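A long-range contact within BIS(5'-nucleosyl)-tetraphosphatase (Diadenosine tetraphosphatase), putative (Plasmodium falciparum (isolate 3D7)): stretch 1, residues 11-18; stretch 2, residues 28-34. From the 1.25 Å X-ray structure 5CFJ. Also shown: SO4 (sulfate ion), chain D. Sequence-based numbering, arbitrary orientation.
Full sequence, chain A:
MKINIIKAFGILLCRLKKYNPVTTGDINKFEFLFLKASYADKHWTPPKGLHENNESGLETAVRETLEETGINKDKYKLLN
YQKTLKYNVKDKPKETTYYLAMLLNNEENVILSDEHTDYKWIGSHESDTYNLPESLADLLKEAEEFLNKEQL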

# COMPACT_ATOMS: atom_id res chain seq x y z
N ILE A 11 -1.48 -2.90 -3.74
CA ILE A 11 -2.77 -2.32 -3.40
C ILE A 11 -2.54 -1.28 -2.32
O ILE A 11 -1.99 -1.58 -1.26
CB ILE A 11 -3.79 -3.37 -2.91
CG1 ILE A 11 -4.08 -4.43 -3.99
CG2 ILE A 11 -5.08 -2.69 -2.44
CD1 ILE A 11 -4.82 -3.88 -5.21
N LEU A 12 -2.93 -0.04 -2.61
CA LEU A 12 -3.00 0.97 -1.57
C LEU A 12 -4.34 0.76 -0.87
O LEU A 12 -5.39 1.25 -1.32
CB LEU A 12 -2.87 2.38 -2.14
CG LEU A 12 -2.94 3.51 -1.12
CD1 LEU A 12 -1.80 3.38 -0.11
CD2 LEU A 12 -2.90 4.86 -1.83
N LEU A 13 -4.30 -0.05 0.17
CA LEU A 13 -5.49 -0.46 0.90
C LEU A 13 -5.82 0.58 1.96
O LEU A 13 -4.98 0.91 2.80
CB LEU A 13 -5.29 -1.84 1.53
CG LEU A 13 -6.53 -2.48 2.13
CD1 LEU A 13 -7.57 -2.78 1.05
CD2 LEU A 13 -6.16 -3.75 2.89
N CYS A 14 -7.04 1.11 1.91
CA CYS A 14 -7.48 2.11 2.86
C CYS A 14 -8.73 1.65 3.60
O CYS A 14 -9.36 0.67 3.21
CB CYS A 14 -7.75 3.46 2.17
SG CYS A 14 -9.22 3.55 1.15
N ARG A 15 -9.05 2.34 4.68
CA ARG A 15 -10.28 2.12 5.42
C ARG A 15 -10.74 3.45 5.99
O ARG A 15 -9.92 4.34 6.25
CB ARG A 15 -10.09 1.08 6.53
CG ARG A 15 -9.23 1.56 7.69
CD ARG A 15 -9.01 0.46 8.71
NE ARG A 15 -8.36 0.98 9.90
CZ ARG A 15 -8.04 0.25 10.97
NH1 ARG A 15 -8.33 -1.04 10.99
NH2 ARG A 15 -7.45 0.82 12.01
N LEU A 16 -12.04 3.59 6.16
CA LEU A 16 -12.61 4.78 6.77
C LEU A 16 -12.29 4.79 8.26
O LEU A 16 -12.57 3.83 8.96
CB LEU A 16 -14.11 4.82 6.54
CG LEU A 16 -14.85 6.08 7.01
CD1 LEU A 16 -14.41 7.29 6.21
CD2 LEU A 16 -16.34 5.86 6.89
N LYS A 17 -11.67 5.87 8.75
CA LYS A 17 -11.22 5.93 10.13
C LYS A 17 -12.39 5.94 11.11
O LYS A 17 -13.39 6.62 10.89
CB LYS A 17 -10.33 7.16 10.35
CG LYS A 17 -9.63 7.20 11.70
N LYS A 18 -12.26 5.17 12.19
CA LYS A 18 -13.25 5.18 13.26
C LYS A 18 -13.28 6.55 13.94
O LYS A 18 -12.26 7.23 14.02
CB LYS A 18 -12.96 4.09 14.29
N ASN A 28 -9.10 13.54 5.84
CA ASN A 28 -7.85 13.01 6.34
C ASN A 28 -8.46 11.95 7.23
O ASN A 28 -7.94 11.54 8.28
CB ASN A 28 -6.95 14.13 6.95
CG ASN A 28 -7.19 14.51 8.41
OD1 ASN A 28 -8.22 14.30 9.01
ND2 ASN A 28 -6.23 15.33 8.90
N LYS A 29 -9.62 11.52 6.71
CA LYS A 29 -10.61 10.65 7.36
C LYS A 29 -10.34 9.18 7.07
O LYS A 29 -11.14 8.32 7.44
CB LYS A 29 -12.03 11.00 6.87
CG LYS A 29 -12.37 12.48 6.95
N PHE A 30 -9.23 8.90 6.42
CA PHE A 30 -8.93 7.53 6.04
C PHE A 30 -7.61 7.09 6.63
O PHE A 30 -6.77 7.92 6.97
CB PHE A 30 -8.90 7.39 4.52
CG PHE A 30 -10.22 7.67 3.89
CD1 PHE A 30 -11.13 6.64 3.69
CD2 PHE A 30 -10.58 8.96 3.56
CE1 PHE A 30 -12.37 6.91 3.13
CE2 PHE A 30 -11.82 9.23 3.00
CZ PHE A 30 -12.71 8.20 2.79
N GLU A 31 -7.44 5.79 6.75
CA GLU A 31 -6.17 5.20 7.13
C GLU A 31 -5.75 4.23 6.05
O GLU A 31 -6.59 3.69 5.33
CB GLU A 31 -6.28 4.46 8.47
CG GLU A 31 -6.52 5.37 9.66
CD GLU A 31 -6.95 4.62 10.91
OE1 GLU A 31 -7.60 3.55 10.81
OE2 GLU A 31 -6.64 5.10 12.02
N PHE A 32 -4.45 3.98 5.97
CA PHE A 32 -3.86 3.15 4.93
C PHE A 32 -3.01 2.08 5.58
O PHE A 32 -2.25 2.36 6.52
CB PHE A 32 -3.00 4.01 4.00
CG PHE A 32 -3.76 5.11 3.32
CD1 PHE A 32 -3.90 6.35 3.93
CD2 PHE A 32 -4.34 4.89 2.09
CE1 PHE A 32 -4.62 7.36 3.30
CE2 PHE A 32 -5.05 5.89 1.45
CZ PHE A 32 -5.19 7.13 2.06
N LEU A 33 -3.10 0.85 5.07
CA LEU A 33 -2.36 -0.25 5.67
C LEU A 33 -0.91 -0.24 5.23
O LEU A 33 -0.61 -0.44 4.05
CB LEU A 33 -3.01 -1.59 5.32
CG LEU A 33 -2.32 -2.84 5.88
CD1 LEU A 33 -2.29 -2.80 7.40
CD2 LEU A 33 -3.02 -4.11 5.39
N PHE A 34 -0.01 -0.03 6.19
CA PHE A 34 1.42 -0.03 5.93
C PHE A 34 2.09 -1.18 6.67
O PHE A 34 1.72 -1.50 7.79
CB PHE A 34 2.05 1.32 6.30
CG PHE A 34 2.01 2.31 5.18
CD1 PHE A 34 3.18 2.74 4.60
CD2 PHE A 34 0.80 2.78 4.67
CE1 PHE A 34 3.17 3.63 3.55
CE2 PHE A 34 0.78 3.66 3.62
CZ PHE A 34 1.97 4.09 3.05
S SO4 D . -6.05 -1.93 14.11
O1 SO4 D . -4.84 -2.58 13.64
O2 SO4 D . -7.20 -2.42 13.36
O3 SO4 D . -5.91 -0.49 13.93
O4 SO4 D . -6.24 -2.22 15.53
O HOH W 1 -2.12 0.40 1.94
O HOH W 2 -9.90 3.51 12.62

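Two antiparallel β-strands, residues 11-16 and 30-34, are joined by a backbone ladder, with an apolar cluster on the Cys14 and Phe32 face and a salt bridge on the Arg15 and Glu31 face. The strand directions differ by 145°, and the register follows from the hydrogen bonds. Arg15 and Glu31 form the hydrogen-bonded pair, Arg15 N to Glu31 O and Glu31 N to Arg15 O both measuring 2.9 Å. Leu33 N donates to Leu13 O (2.9 Å, 163°), and Lys17 N, just past its strand, donates to Lys29 O (2.8 Å, 166°). Near Leu33, water 1 donates to both Leu13 O (3.0 Å) and Leu33 O (2.7 Å), bridging the two carbonyls.

Cys14 and Phe32 form a non-hydrogen-bonded pair, their CA atoms 4.3 Å apart; this close spacing brings Cys14 CB within 3.7 Å of Phe32 CD2, which Leu12 CD1 also approaches at 3.7 Å. Farther along, Leu16 CD1 sits over one face of the Phe30 ring, 4.2 Å from its centroid and 29° off the normal, a CH-π arrangement.

On the other face, Glu31 OE1 accepts from Arg15 NE (2.8 Å) and Arg15 NH2 (3.0 Å), so charge attraction reinforces directional bonding. The guanidinium also binds sulfate, through Arg15 NH1 to SO4 O2 (3.0 Å) and Arg15 NH2 to SO4 O3 (2.8 Å).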